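Local coordinates for possible substrate binding protein of ABC transporter system (Rhodopseudomonas palustris, PDB 3N0X) that probably binds branched-chain amino acids or related small molecules and delivers them to an ABC transporter for uptake, at residues Y256-P261 with W268-H273; G31-T36 with Q274-A279; F120-N125 with F289-A294; G234-I237 with A243-R246. All coordinates share one frame; numbering follows the deposited sequence.

Contact 1: residues Y256-P261 with W268-H273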
loop_
_atom_site.group_PDB
_atom_site.type_symbol
_atom_site.label_atom_id
_atom_site.label_comp_id
_atom_site.label_asym_id
_atom_site.label_seq_id
_atom_site.Cartn_x
_atom_site.Cartn_y
_atom_site.Cartn_z
ATOM N N TYR A 256 0.897 -6.983 -0.208
ATOM C CA TYR A 256 0.657 -7.962 -1.255
ATOM C C TYR A 256 1.906 -8.789 -1.538
ATOM O O TYR A 256 3.026 -8.309 -1.421
ATOM C CB TYR A 256 0.225 -7.270 -2.554
ATOM C CG TYR A 256 -0.199 -8.208 -3.696
ATOM C CD1 TYR A 256 -1.455 -8.831 -3.714
ATOM C CD2 TYR A 256 0.647 -8.428 -4.779
ATOM C CE1 TYR A 256 -1.822 -9.650 -4.782
ATOM C CE2 TYR A 256 0.293 -9.232 -5.832
ATOM C CZ TYR A 256 -0.947 -9.873 -5.806
ATOM O OH TYR A 256 -1.272 -10.673 -6.881
ATOM N N TYR A 257 1.689 -10.049 -1.902
ATOM C CA TYR A 257 2.702 -10.912 -2.543
ATOM C C TYR A 257 1.868 -11.850 -3.395
ATOM O O TYR A 257 0.908 -12.414 -2.897
ATOM C CB TYR A 257 3.595 -11.644 -1.531
ATOM C CG TYR A 257 4.611 -12.528 -2.189
ATOM C CD1 TYR A 257 5.753 -11.984 -2.742
ATOM C CD2 TYR A 257 4.421 -13.888 -2.291
ATOM C CE1 TYR A 257 6.693 -12.788 -3.370
ATOM C CE2 TYR A 257 5.342 -14.705 -2.889
ATOM C CZ TYR A 257 6.466 -14.156 -3.443
ATOM O OH TYR A 257 7.357 -14.986 -4.084
ATOM N N TYR A 258 2.221 -11.993 -4.665
ATOM C CA TYR A 258 1.354 -12.677 -5.625
ATOM C C TYR A 258 0.866 -14.054 -5.186
ATOM O O TYR A 258 -0.267 -14.421 -5.475
ATOM C CB TYR A 258 2.008 -12.762 -7.011
ATOM C CG TYR A 258 3.289 -13.569 -7.097
ATOM C CD1 TYR A 258 4.515 -13.006 -6.759
ATOM C CD2 TYR A 258 3.272 -14.877 -7.552
ATOM C CE1 TYR A 258 5.706 -13.751 -6.854
ATOM C CE2 TYR A 258 4.450 -15.625 -7.654
ATOM C CZ TYR A 258 5.661 -15.058 -7.300
ATOM O OH TYR A 258 6.829 -15.826 -7.379
ATOM N N ASP A 259 1.728 -14.827 -4.524
ATOM C CA ASP A 259 1.401 -16.223 -4.235
ATOM C C ASP A 259 0.671 -16.374 -2.922
ATOM O O ASP A 259 0.303 -17.484 -2.560
ATOM C CB ASP A 259 2.665 -17.106 -4.243
ATOM C CG ASP A 259 2.362 -18.601 -4.493
ATOM O OD1 ASP A 259 1.538 -18.907 -5.372
ATOM O OD2 ASP A 259 2.991 -19.471 -3.839
ATOM N N ILE A 260 0.422 -15.272 -2.190
ATOM C CA ILE A 260 -0.305 -15.411 -0.926
ATOM C C ILE A 260 -1.844 -15.483 -1.033
ATOM O O ILE A 260 -2.454 -16.440 -0.548
ATOM C CB ILE A 260 0.140 -14.378 0.139
ATOM C CG1 ILE A 260 1.571 -14.694 0.608
ATOM C CG2 ILE A 260 -0.788 -14.362 1.349
ATOM C CD1 ILE A 260 2.092 -13.723 1.665
ATOM N N PRO A 261 -2.504 -14.499 -1.673
ATOM C CA PRO A 261 -3.968 -14.550 -1.621
ATOM C C PRO A 261 -4.514 -15.660 -2.503
ATOM O O PRO A 261 -4.094 -15.811 -3.665
ATOM C CB PRO A 261 -4.410 -13.191 -2.174
ATOM C CG PRO A 261 -3.145 -12.303 -2.041
ATOM C CD PRO A 261 -2.025 -13.250 -2.288
ATOM N N TRP A 268 -6.919 -15.806 -11.190
ATOM C CA TRP A 268 -6.981 -15.377 -12.590
ATOM C C TRP A 268 -5.866 -14.368 -12.905
ATOM O O TRP A 268 -5.138 -14.487 -13.899
ATOM C CB TRP A 268 -8.375 -14.801 -12.911
ATOM C CG TRP A 268 -8.482 -14.393 -14.342
ATOM C CD1 TRP A 268 -8.733 -15.215 -15.413
ATOM C CD2 TRP A 268 -8.332 -13.083 -14.877
ATOM N NE1 TRP A 268 -8.724 -14.493 -16.577
ATOM C CE2 TRP A 268 -8.487 -13.175 -16.279
ATOM C CE3 TRP A 268 -8.049 -11.842 -14.315
ATOM C CZ2 TRP A 268 -8.377 -12.069 -17.118
ATOM C CZ3 TRP A 268 -7.946 -10.736 -15.155
ATOM C CH2 TRP A 268 -8.123 -10.854 -16.536
ATOM N N LEU A 269 -5.713 -13.389 -12.031
ATOM C CA LEU A 269 -4.724 -12.332 -12.249
ATOM C C LEU A 269 -3.317 -12.917 -12.358
ATOM O O LEU A 269 -2.596 -12.587 -13.305
ATOM C CB LEU A 269 -4.801 -11.317 -11.129
ATOM C CG LEU A 269 -3.663 -10.263 -11.184
ATOM C CD1 LEU A 269 -3.665 -9.423 -12.442
ATOM C CD2 LEU A 269 -3.791 -9.366 -9.939
ATOM N N VAL A 270 -2.958 -13.778 -11.421
ATOM C CA VAL A 270 -1.633 -14.376 -11.411
ATOM C C VAL A 270 -1.414 -15.225 -12.670
ATOM O O VAL A 270 -0.393 -15.109 -13.372
ATOM C CB VAL A 270 -1.341 -15.148 -10.113
ATOM C CG1 VAL A 270 0.004 -15.917 -10.297
ATOM C CG2 VAL A 270 -1.268 -14.188 -8.929
ATOM N N THR A 271 -2.367 -16.083 -12.990
ATOM C CA THR A 271 -2.211 -16.973 -14.128
ATOM C C THR A 271 -2.123 -16.222 -15.446
ATOM O O THR A 271 -1.227 -16.465 -16.291
ATOM C CB THR A 271 -3.354 -17.963 -14.155
ATOM O OG1 THR A 271 -3.288 -18.764 -12.969
ATOM C CG2 THR A 271 -3.267 -18.875 -15.387
ATOM N N GLU A 272 -3.011 -15.252 -15.625
ATOM C CA GLU A 272 -3.049 -14.524 -16.877
ATOM C C GLU A 272 -1.890 -13.560 -17.015
ATOM O O GLU A 272 -1.380 -13.344 -18.102
ATOM C CB GLU A 272 -4.390 -13.803 -16.995
ATOM C CG GLU A 272 -4.704 -13.378 -18.381
ATOM C CD GLU A 272 -4.767 -14.523 -19.411
ATOM O OE1 GLU A 272 -5.331 -15.600 -19.117
ATOM O OE2 GLU A 272 -4.259 -14.311 -20.517
ATOM N N HIS A 273 -1.479 -12.955 -15.903
ATOM C CA HIS A 273 -0.341 -12.041 -15.921
ATOM C C HIS A 273 0.907 -12.813 -16.307
ATOM O O HIS A 273 1.726 -12.347 -17.106
ATOM C CB HIS A 273 -0.185 -11.340 -14.567
ATOM C CG HIS A 273 0.687 -10.113 -14.595
ATOM N ND1 HIS A 273 2.065 -10.181 -14.602
ATOM C CD2 HIS A 273 0.375 -8.786 -14.622
ATOM C CE1 HIS A 273 2.564 -8.954 -14.607
ATOM N NE2 HIS A 273 1.568 -8.085 -14.618
#
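V270 turns one methyl, CG2, toward the backbone at Y258, while the side chain of Y256 crosses that of the same valine obliquely, bringing its hydroxyl to CG2. Y258 belongs to a type I beta turn running from Y257 to I260, in the loop between strand 251-254 and helix 264-277 of this periplasmic binding protein fold, so the loop folds back on the helix it leads into. The valine meets the turn with its branch. CG1 stands anti to the backbone N (chi1 172°), which leaves CG2 beside that N and directed at the loop. There CG2 lies 3.6 Å from the carbonyl O of Y258 and 4.1 Å from Y258 CB. A branched, short residue suits this place, since V270 and Y258 have their CA atoms only 6.7 Å apart. Y256 bridges a longer gap with its whole ring. With CG anti to the backbone N (chi1 -174°), the ring reaches out until Y256 OH is 4.1 Å from V270 CG2 and 4.2 Å from L269 CD2. Both are van der Waals contacts with methyl groups; the hydroxyl's hydrogen bond is with N266 OD1, one helical turn before V270. The amide of N266 also donates through ND2 to the carbonyls of Y258 and P261, so a single asparagine ties both the tyrosine and the loop to the start of the helix. An apolar leucine suits position 269, since its buried side chain also packs on F289 and P322. The turn itself is closed by I260 N, which donates to Y257 O at 3.0 Å.

Contact 2: residues G31-T36 with Q274-A279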
loop_
_atom_site.group_PDB
_atom_site.type_symbol
_atom_site.label_atom_id
_atom_site.label_comp_id
_atom_site.label_asym_id
_atom_site.label_seq_id
_atom_site.Cartn_x
_atom_site.Cartn_y
_atom_site.Cartn_z
ATOM N N GLY A 31 -8.258 -5.570 -14.481
ATOM C CA GLY A 31 -9.404 -5.539 -13.614
ATOM C C GLY A 31 -10.724 -5.207 -14.305
ATOM O O GLY A 31 -11.767 -5.797 -13.997
ATOM N N LEU A 32 -10.668 -4.261 -15.253
ATOM C CA LEU A 32 -11.860 -3.902 -16.012
ATOM C C LEU A 32 -12.263 -5.072 -16.938
ATOM O O LEU A 32 -13.453 -5.361 -17.133
ATOM C CB LEU A 32 -11.617 -2.621 -16.816
ATOM C CG LEU A 32 -11.406 -1.330 -16.005
ATOM C CD1 LEU A 32 -10.974 -0.165 -16.914
ATOM C CD2 LEU A 32 -12.720 -0.936 -15.234
ATOM N N GLU A 33 -11.258 -5.715 -17.518
ATOM C CA GLU A 33 -11.473 -6.925 -18.311
ATOM C C GLU A 33 -12.187 -8.006 -17.454
ATOM O O GLU A 33 -13.212 -8.599 -17.843
ATOM C CB GLU A 33 -10.128 -7.429 -18.844
ATOM C CG GLU A 33 -10.226 -8.842 -19.451
ATOM C CD GLU A 33 -8.876 -9.423 -19.836
ATOM O OE1 GLU A 33 -7.848 -8.723 -19.653
ATOM O OE2 GLU A 33 -8.843 -10.592 -20.311
ATOM N N TYR A 34 -11.643 -8.262 -16.261
ATOM C CA TYR A 34 -12.237 -9.276 -15.370
ATOM C C TYR A 34 -13.685 -8.908 -15.037
ATOM O O TYR A 34 -14.598 -9.761 -15.124
ATOM C CB TYR A 34 -11.408 -9.417 -14.089
ATOM C CG TYR A 34 -11.960 -10.444 -13.132
ATOM C CD1 TYR A 34 -12.872 -10.091 -12.146
ATOM C CD2 TYR A 34 -11.528 -11.756 -13.202
ATOM C CE1 TYR A 34 -13.396 -11.077 -11.277
ATOM C CE2 TYR A 34 -11.996 -12.707 -12.354
ATOM C CZ TYR A 34 -12.939 -12.388 -11.416
ATOM O OH TYR A 34 -13.367 -13.416 -10.599
ATOM N N ALA A 35 -13.903 -7.654 -14.632
ATOM C CA ALA A 35 -15.217 -7.199 -14.113
ATOM C C ALA A 35 -16.282 -7.284 -15.160
ATOM O O ALA A 35 -17.448 -7.468 -14.815
ATOM C CB ALA A 35 -15.116 -5.774 -13.606
ATOM N N THR A 36 -15.905 -7.135 -16.428
ATOM C CA THR A 36 -16.847 -7.072 -17.543
ATOM C C THR A 36 -16.834 -8.322 -18.401
ATOM O O THR A 36 -17.439 -8.345 -19.490
ATOM C CB THR A 36 -16.552 -5.838 -18.442
ATOM O OG1 THR A 36 -15.266 -5.959 -19.097
ATOM C CG2 THR A 36 -16.621 -4.546 -17.631
ATOM N N GLN A 274 1.052 -14.021 -15.797
ATOM C CA GLN A 274 2.241 -14.827 -16.146
ATOM C C GLN A 274 2.198 -15.233 -17.603
ATOM O O GLN A 274 3.231 -15.203 -18.285
ATOM C CB GLN A 274 2.393 -16.061 -15.247
ATOM C CG GLN A 274 3.794 -16.756 -15.393
ATOM C CD GLN A 274 4.912 -16.010 -14.681
ATOM O OE1 GLN A 274 4.675 -15.260 -13.732
ATOM N NE2 GLN A 274 6.150 -16.211 -15.154
ATOM N N LYS A 275 1.020 -15.584 -18.115
ATOM C CA LYS A 275 0.883 -15.981 -19.533
ATOM C C LYS A 275 1.210 -14.817 -20.488
ATOM O O LYS A 275 1.889 -15.011 -21.514
ATOM C CB LYS A 275 -0.535 -16.470 -19.811
ATOM C CG LYS A 275 -0.793 -16.836 -21.248
ATOM C CD LYS A 275 -2.179 -17.402 -21.454
ATOM C CE LYS A 275 -2.432 -17.721 -22.935
ATOM N NZ LYS A 275 -3.816 -18.336 -23.110
ATOM N N ARG A 276 0.735 -13.613 -20.161
ATOM C CA ARG A 276 0.895 -12.450 -21.025
ATOM C C ARG A 276 2.270 -11.802 -20.975
ATOM O O ARG A 276 2.750 -11.294 -22.002
ATOM C CB ARG A 276 -0.188 -11.405 -20.689
ATOM C CG ARG A 276 -1.569 -11.912 -20.995
ATOM C CD ARG A 276 -2.705 -10.947 -20.537
ATOM N NE ARG A 276 -4.006 -11.643 -20.606
ATOM C CZ ARG A 276 -5.191 -11.063 -20.387
ATOM N NH1 ARG A 276 -5.269 -9.771 -20.136
ATOM N NH2 ARG A 276 -6.299 -11.795 -20.450
ATOM N N PHE A 277 2.878 -11.797 -19.789
ATOM C CA PHE A 277 4.060 -10.997 -19.484
ATOM C C PHE A 277 5.264 -11.806 -18.962
ATOM O O PHE A 277 6.359 -11.250 -18.797
ATOM C CB PHE A 277 3.688 -9.880 -18.510
ATOM C CG PHE A 277 2.470 -9.109 -18.933
ATOM C CD1 PHE A 277 2.418 -8.476 -20.182
ATOM C CD2 PHE A 277 1.374 -9.019 -18.124
ATOM C CE1 PHE A 277 1.259 -7.790 -20.590
ATOM C CE2 PHE A 277 0.241 -8.333 -18.529
ATOM C CZ PHE A 277 0.184 -7.719 -19.745
ATOM N N ASN A 278 5.072 -13.096 -18.710
ATOM C CA ASN A 278 6.116 -13.965 -18.155
ATOM C C ASN A 278 6.740 -13.460 -16.858
ATOM O O ASN A 278 7.944 -13.623 -16.612
ATOM C CB ASN A 278 7.175 -14.217 -19.223
ATOM C CG ASN A 278 6.568 -14.742 -20.506
ATOM O OD1 ASN A 278 6.713 -14.133 -21.570
ATOM N ND2 ASN A 278 5.911 -15.891 -20.412
ATOM N N ALA A 279 5.891 -12.877 -16.021
ATOM C CA ALA A 279 6.265 -12.342 -14.737
ATOM C C ALA A 279 5.003 -12.282 -13.893
ATOM O O ALA A 279 3.913 -12.193 -14.445
ATOM C CB ALA A 279 6.852 -10.939 -14.878
#
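E33 and R276 reach toward each other from opposite directions and meet in a salt bridge that joins helix 18-35 to helix 264-277. It is a two-pronged, end-on pairing: R276 NH1 donates to E33 OE1 at 2.8 Å and R276 NH2 to E33 OE2, also at 2.8 Å. The bonds are nearly straight, with N-H...O angles of 175° and 170°. Each oxygen uses its syn lone pair, and the carboxylate and guanidinium planes lie only 11° apart, so the two groups form one flat unit that resists rotation. Long side chains are needed here, because the CA atoms of E33 and R276 are 13.8 Å apart; R276 is extended from CG to NE, and E33 is extended beyond CG. An alanine in place of E33 would remove the carboxylate, and is likely to leave NH1 and NH2 of R276 without their anionic mate and the guanidinium freer to swing into solvent. The remaining nitrogen, R276 NE, pairs with E272, which probably steadies the arginine further.

Among other hydrogen bonds, T36 OG1 donates to L32 O at 2.7 Å, while T36 N reaches the same carbonyl from its other face at 3.1 Å, so the hydroxyl of T36 gives the L32 carbonyl a second donor. Within 274-279, the ring of F277 packs against its neighbour's stem, with R276 CB 3.6 Å above the ring centre. Around the surface bridge, W268 of helix 264-277 lies against both charged partners, M30 of helix 18-35 touches R276, and L32 turns inward to helix 283-302 and strand 45-53.

Contact 3: residues F120-N125 with F289-A294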
loop_
_atom_site.group_PDB
_atom_site.type_symbol
_atom_site.label_atom_id
_atom_site.label_comp_id
_atom_site.label_asym_id
_atom_site.label_seq_id
_atom_site.Cartn_x
_atom_site.Cartn_y
_atom_site.Cartn_z
ATOM N N PHE A 120 -11.687 9.108 -2.376
ATOM C CA PHE A 120 -11.709 7.743 -1.885
ATOM C C PHE A 120 -10.308 7.174 -2.121
ATOM O O PHE A 120 -9.508 7.718 -2.873
ATOM C CB PHE A 120 -12.761 6.890 -2.578
ATOM C CG PHE A 120 -14.187 7.244 -2.223
ATOM C CD1 PHE A 120 -14.800 8.391 -2.764
ATOM C CD2 PHE A 120 -14.887 6.500 -1.306
ATOM C CE1 PHE A 120 -16.104 8.705 -2.421
ATOM C CE2 PHE A 120 -16.185 6.812 -0.981
ATOM C CZ PHE A 120 -16.790 7.912 -1.523
ATOM N N ARG A 121 -9.982 6.088 -1.441
ATOM C CA ARG A 121 -8.658 5.484 -1.624
ATOM C C ARG A 121 -8.736 3.979 -1.577
ATOM O O ARG A 121 -9.129 3.418 -0.562
ATOM C CB ARG A 121 -7.655 5.970 -0.575
ATOM C CG ARG A 121 -6.314 5.225 -0.723
ATOM C CD ARG A 121 -5.122 5.957 -0.282
ATOM N NE ARG A 121 -5.200 6.465 1.086
ATOM C CZ ARG A 121 -4.259 7.271 1.596
ATOM N NH1 ARG A 121 -3.225 7.582 0.877
ATOM N NH2 ARG A 121 -4.380 7.787 2.818
ATOM N N THR A 122 -8.276 3.332 -2.660
ATOM C CA THR A 122 -8.092 1.883 -2.684
ATOM C C THR A 122 -6.684 1.448 -2.203
ATOM O O THR A 122 -6.561 0.364 -1.631
ATOM C CB THR A 122 -8.373 1.303 -4.067
ATOM O OG1 THR A 122 -7.574 1.978 -5.051
ATOM C CG2 THR A 122 -9.825 1.428 -4.420
ATOM N N GLY A 123 -5.672 2.265 -2.472
ATOM C CA GLY A 123 -4.323 1.968 -2.016
ATOM C C GLY A 123 -4.312 1.855 -0.506
ATOM O O GLY A 123 -5.143 2.458 0.187
ATOM N N ARG A 124 -3.429 1.032 0.042
ATOM C CA ARG A 124 -3.274 1.062 1.497
ATOM C C ARG A 124 -2.561 2.354 1.874
ATOM O O ARG A 124 -1.807 2.921 1.102
ATOM C CB ARG A 124 -2.578 -0.179 2.066
ATOM C CG ARG A 124 -1.071 -0.131 2.200
ATOM C CD ARG A 124 -0.359 -0.022 0.859
ATOM N NE ARG A 124 1.087 -0.065 1.008
ATOM C CZ ARG A 124 1.988 0.190 0.064
ATOM N NH1 ARG A 124 1.642 0.430 -1.210
ATOM N NH2 ARG A 124 3.282 0.193 0.395
ATOM N N ASN A 125 -2.804 2.817 3.083
ATOM C CA ASN A 125 -2.076 3.964 3.601
ATOM C C ASN A 125 -0.913 3.530 4.487
ATOM O O ASN A 125 -0.794 2.361 4.863
ATOM C CB ASN A 125 -2.999 5.011 4.276
ATOM C CG ASN A 125 -3.681 4.528 5.522
ATOM O OD1 ASN A 125 -3.100 3.816 6.341
ATOM N ND2 ASN A 125 -4.947 4.922 5.697
ATOM N N PHE A 289 -5.922 -3.069 -10.225
ATOM C CA PHE A 289 -7.046 -4.009 -10.363
ATOM C C PHE A 289 -8.108 -3.680 -9.333
ATOM O O PHE A 289 -9.310 -3.657 -9.618
ATOM C CB PHE A 289 -6.513 -5.449 -10.203
ATOM C CG PHE A 289 -7.391 -6.548 -10.741
ATOM C CD1 PHE A 289 -8.651 -6.772 -10.246
ATOM C CD2 PHE A 289 -6.893 -7.420 -11.700
ATOM C CE1 PHE A 289 -9.445 -7.865 -10.722
ATOM C CE2 PHE A 289 -7.622 -8.491 -12.172
ATOM C CZ PHE A 289 -8.899 -8.711 -11.663
ATOM N N SER A 290 -7.681 -3.430 -8.095
ATOM C CA SER A 290 -8.598 -3.072 -7.031
ATOM C C SER A 290 -9.369 -1.797 -7.353
ATOM O O SER A 290 -10.595 -1.719 -7.101
ATOM C CB SER A 290 -7.859 -2.930 -5.705
ATOM O OG SER A 290 -7.207 -4.162 -5.397
ATOM N N ALA A 291 -8.681 -0.786 -7.885
ATOM C CA ALA A 291 -9.360 0.428 -8.310
ATOM C C ALA A 291 -10.391 0.170 -9.417
ATOM O O ALA A 291 -11.498 0.765 -9.371
ATOM C CB ALA A 291 -8.356 1.493 -8.745
ATOM N N ALA A 292 -10.070 -0.701 -10.356
ATOM C CA ALA A 292 -10.997 -1.056 -11.414
ATOM C C ALA A 292 -12.257 -1.611 -10.803
ATOM O O ALA A 292 -13.389 -1.295 -11.217
ATOM C CB ALA A 292 -10.338 -2.092 -12.407
HETATM N N MSE A 293 -12.075 -2.556 -9.878
HETATM C CA MSE A 293 -13.202 -3.206 -9.260
HETATM C C MSE A 293 -14.059 -2.242 -8.442
HETATM O O MSE A 293 -15.294 -2.334 -8.435
HETATM C CB MSE A 293 -12.748 -4.368 -8.376
HETATM C CG MSE A 293 -12.160 -5.504 -9.123
HETATM SE SE MSE A 293 -13.305 -6.468 -10.311
HETATM C CE MSE A 293 -14.538 -7.187 -9.030
ATOM N N ALA A 294 -13.413 -1.308 -7.751
ATOM C CA ALA A 294 -14.143 -0.278 -7.022
ATOM C C ALA A 294 -15.039 0.549 -7.975
ATOM O O ALA A 294 -16.210 0.787 -7.697
ATOM C CB ALA A 294 -13.178 0.637 -6.298
#
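The first torsion of T122 (chi1 54°) sends its two branches to different parts of one helical surface: OG1 falls between the backbone N and the carbonyl carbon and meets A291, whereas CG2, anti to the carbonyl carbon, is carried toward A294. Here the loop just after strand 119-121 packs on helix 283-302, in an alpha/beta lobe of the periplasmic binding protein fold. T122 CG2 lies 3.9 Å from A294 CB and 4.0 Å from A291 CA, nestling between residues one turn apart. T122 OG1 comes 3.8 Å from A291 CB, a contact without a bond; its hydrogen-bond partner is E103 OE1. A threonine therefore serves two needs in a buried place, a methyl for the alanines and a hydroxyl for the carboxylate. The alanines suit it equally well, for with single methyls the backbones can close until the CA atoms of T122 and A291 are 5.9 Å apart. Replacing T122 with an alanine would take away both branches, and would probably open a gap beside A294 and leave E103 without this hydroxyl mate. F319 of strand 318-321 touches both T122 and A294 and so closes the packing from a third element. The carbonyl of T122 accepts a hydrogen bond from Q337 NE2. S290 adds backbone contact, its own hydroxyl being engaged by A286 O. The carbonyl O of S290 stands 4.2 Å from T122 CG2 while accepting A294 N at 2.9 Å, an ordinary helical bond.

Contact 4: residues G234-I237 with A243-R246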
loop_
_atom_site.group_PDB
_atom_site.type_symbol
_atom_site.label_atom_id
_atom_site.label_comp_id
_atom_site.label_asym_id
_atom_site.label_seq_id
_atom_site.Cartn_x
_atom_site.Cartn_y
_atom_site.Cartn_z
ATOM N N GLY A 234 8.709 -4.393 7.053
ATOM C CA GLY A 234 7.577 -4.643 6.150
ATOM C C GLY A 234 7.989 -5.252 4.820
ATOM O O GLY A 234 9.165 -5.258 4.436
ATOM N N GLY A 235 6.986 -5.703 4.083
ATOM C CA GLY A 235 7.215 -6.275 2.761
ATOM C C GLY A 235 7.493 -5.198 1.747
ATOM O O GLY A 235 7.550 -4.007 2.076
ATOM N N ASN A 236 7.633 -5.608 0.507
ATOM C CA ASN A 236 7.996 -4.649 -0.531
ATOM C C ASN A 236 7.744 -5.271 -1.889
ATOM O O ASN A 236 7.355 -6.414 -2.007
ATOM C CB ASN A 236 9.477 -4.187 -0.406
ATOM C CG ASN A 236 9.666 -2.742 -0.767
ATOM O OD1 ASN A 236 9.013 -2.204 -1.671
ATOM N ND2 ASN A 236 10.528 -2.061 0.011
ATOM N N ILE A 237 7.967 -4.451 -2.914
ATOM C CA ILE A 237 7.809 -4.892 -4.273
ATOM C C ILE A 237 8.889 -5.887 -4.646
ATOM O O ILE A 237 9.921 -5.987 -4.005
ATOM C CB ILE A 237 7.770 -3.704 -5.266
ATOM C CG1 ILE A 237 9.043 -2.862 -5.210
ATOM C CG2 ILE A 237 6.485 -2.873 -4.960
ATOM C CD1 ILE A 237 9.110 -1.784 -6.303
ATOM N N ALA A 243 16.997 -8.068 -1.913
ATOM C CA ALA A 243 17.801 -7.821 -0.717
ATOM C C ALA A 243 17.361 -8.667 0.465
ATOM O O ALA A 243 18.170 -9.009 1.333
ATOM C CB ALA A 243 17.801 -6.335 -0.341
ATOM N N TYR A 244 16.099 -9.059 0.502
ATOM C CA TYR A 244 15.621 -9.845 1.620
ATOM C C TYR A 244 16.096 -11.313 1.596
ATOM O O TYR A 244 15.927 -12.023 2.577
ATOM C CB TYR A 244 14.079 -9.843 1.694
ATOM C CG TYR A 244 13.335 -8.532 2.022
ATOM C CD1 TYR A 244 13.719 -7.292 1.488
ATOM C CD2 TYR A 244 12.175 -8.568 2.752
ATOM C CE1 TYR A 244 13.000 -6.136 1.771
ATOM C CE2 TYR A 244 11.461 -7.418 3.030
ATOM C CZ TYR A 244 11.877 -6.208 2.561
ATOM O OH TYR A 244 11.161 -5.032 2.788
ATOM N N LYS A 245 16.702 -11.759 0.492
ATOM C CA LYS A 245 17.306 -13.085 0.430
ATOM C C LYS A 245 18.461 -13.254 1.429
ATOM O O LYS A 245 18.853 -14.376 1.733
ATOM C CB LYS A 245 17.741 -13.428 -1.016
ATOM C CG LYS A 245 16.531 -13.568 -1.939
ATOM C CD LYS A 245 16.909 -13.699 -3.432
ATOM C CE LYS A 245 17.623 -14.969 -3.746
ATOM N NZ LYS A 245 17.938 -15.074 -5.200
ATOM N N ARG A 246 18.980 -12.144 1.951
ATOM C CA ARG A 246 19.975 -12.156 3.026
ATOM C C ARG A 246 19.368 -12.298 4.436
ATOM O O ARG A 246 20.130 -12.391 5.409
ATOM C CB ARG A 246 20.800 -10.861 2.968
ATOM C CG ARG A 246 21.864 -10.828 1.829
ATOM C CD ARG A 246 23.284 -11.155 2.334
ATOM N NE ARG A 246 23.841 -10.073 3.170
ATOM C CZ ARG A 246 23.890 -10.064 4.509
ATOM N NH1 ARG A 246 23.436 -11.089 5.237
ATOM N NH2 ARG A 246 24.404 -9.014 5.132
#
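The ring of Y244 meets G234 edge-on, with the carbonyl O of G234 lying in the ring plane beside the hydroxyl. G235 CA and N236 CB approach this ring obliquely, and the amide of N236 is turned 81° from it, so the two flat groups cross at about a right angle instead of stacking. Y244 OH donates to G234 O at 2.6 Å, a short bond made in the carbonyl plane with a C=O...O angle of 158°. Because the acceptor sits at the rim, it is also 3.4 Å from Y244 CZ and 3.5 Å from Y244 CE2. A tyrosine fits the gap: the CA atoms of G235 and Y244 are 9.2 Å apart, and a long, rigid side chain with a hydroxyl at its far end spans it well. CG anti to the carbonyl carbon points the ring at the backbone of G234 and G235. N236 completes the contact with its CB, 3.7 Å from Y244 OH. Its amide serves the local chain, since N236 OD1 accepts I237 N at 2.8 Å in its own plane and on a lone pair; the same oxygen also binds a glycerol, probably from the crystallisation liquor. Both segments belong to the loop between strand 229-233, an outermost strand of the parallel four-stranded sheet, and strand 251-254. G235 shares backbone hydrogen bonding with A253 of the latter strand, R246 forms a salt bridge with D221 of helix 215-221, and I237 leans on helix 283-302.

Contacts 1, 2 and 3 form one connected region, whereas contact 4 stands apart, its centre 18 to 25 Å from theirs. Contacts 1 and 2 share helix 264-277 and have centres about 10 Å apart; W268 packs against E33, Y34 and R276 across them. Helix 283-302 follows directly in the chain and brings in contact 3, with centres about 17 Å from both, where F289 and A292 meet helix 18-35. Along the sequence, contacts 1 and 4 come in series and both lie inside the loops closed by contacts 2 and 3, which cross each other. Distant parts of the chain thus build one lobe, while contact 4 joins two parts of a loop that follows the other lobe's parallel sheet.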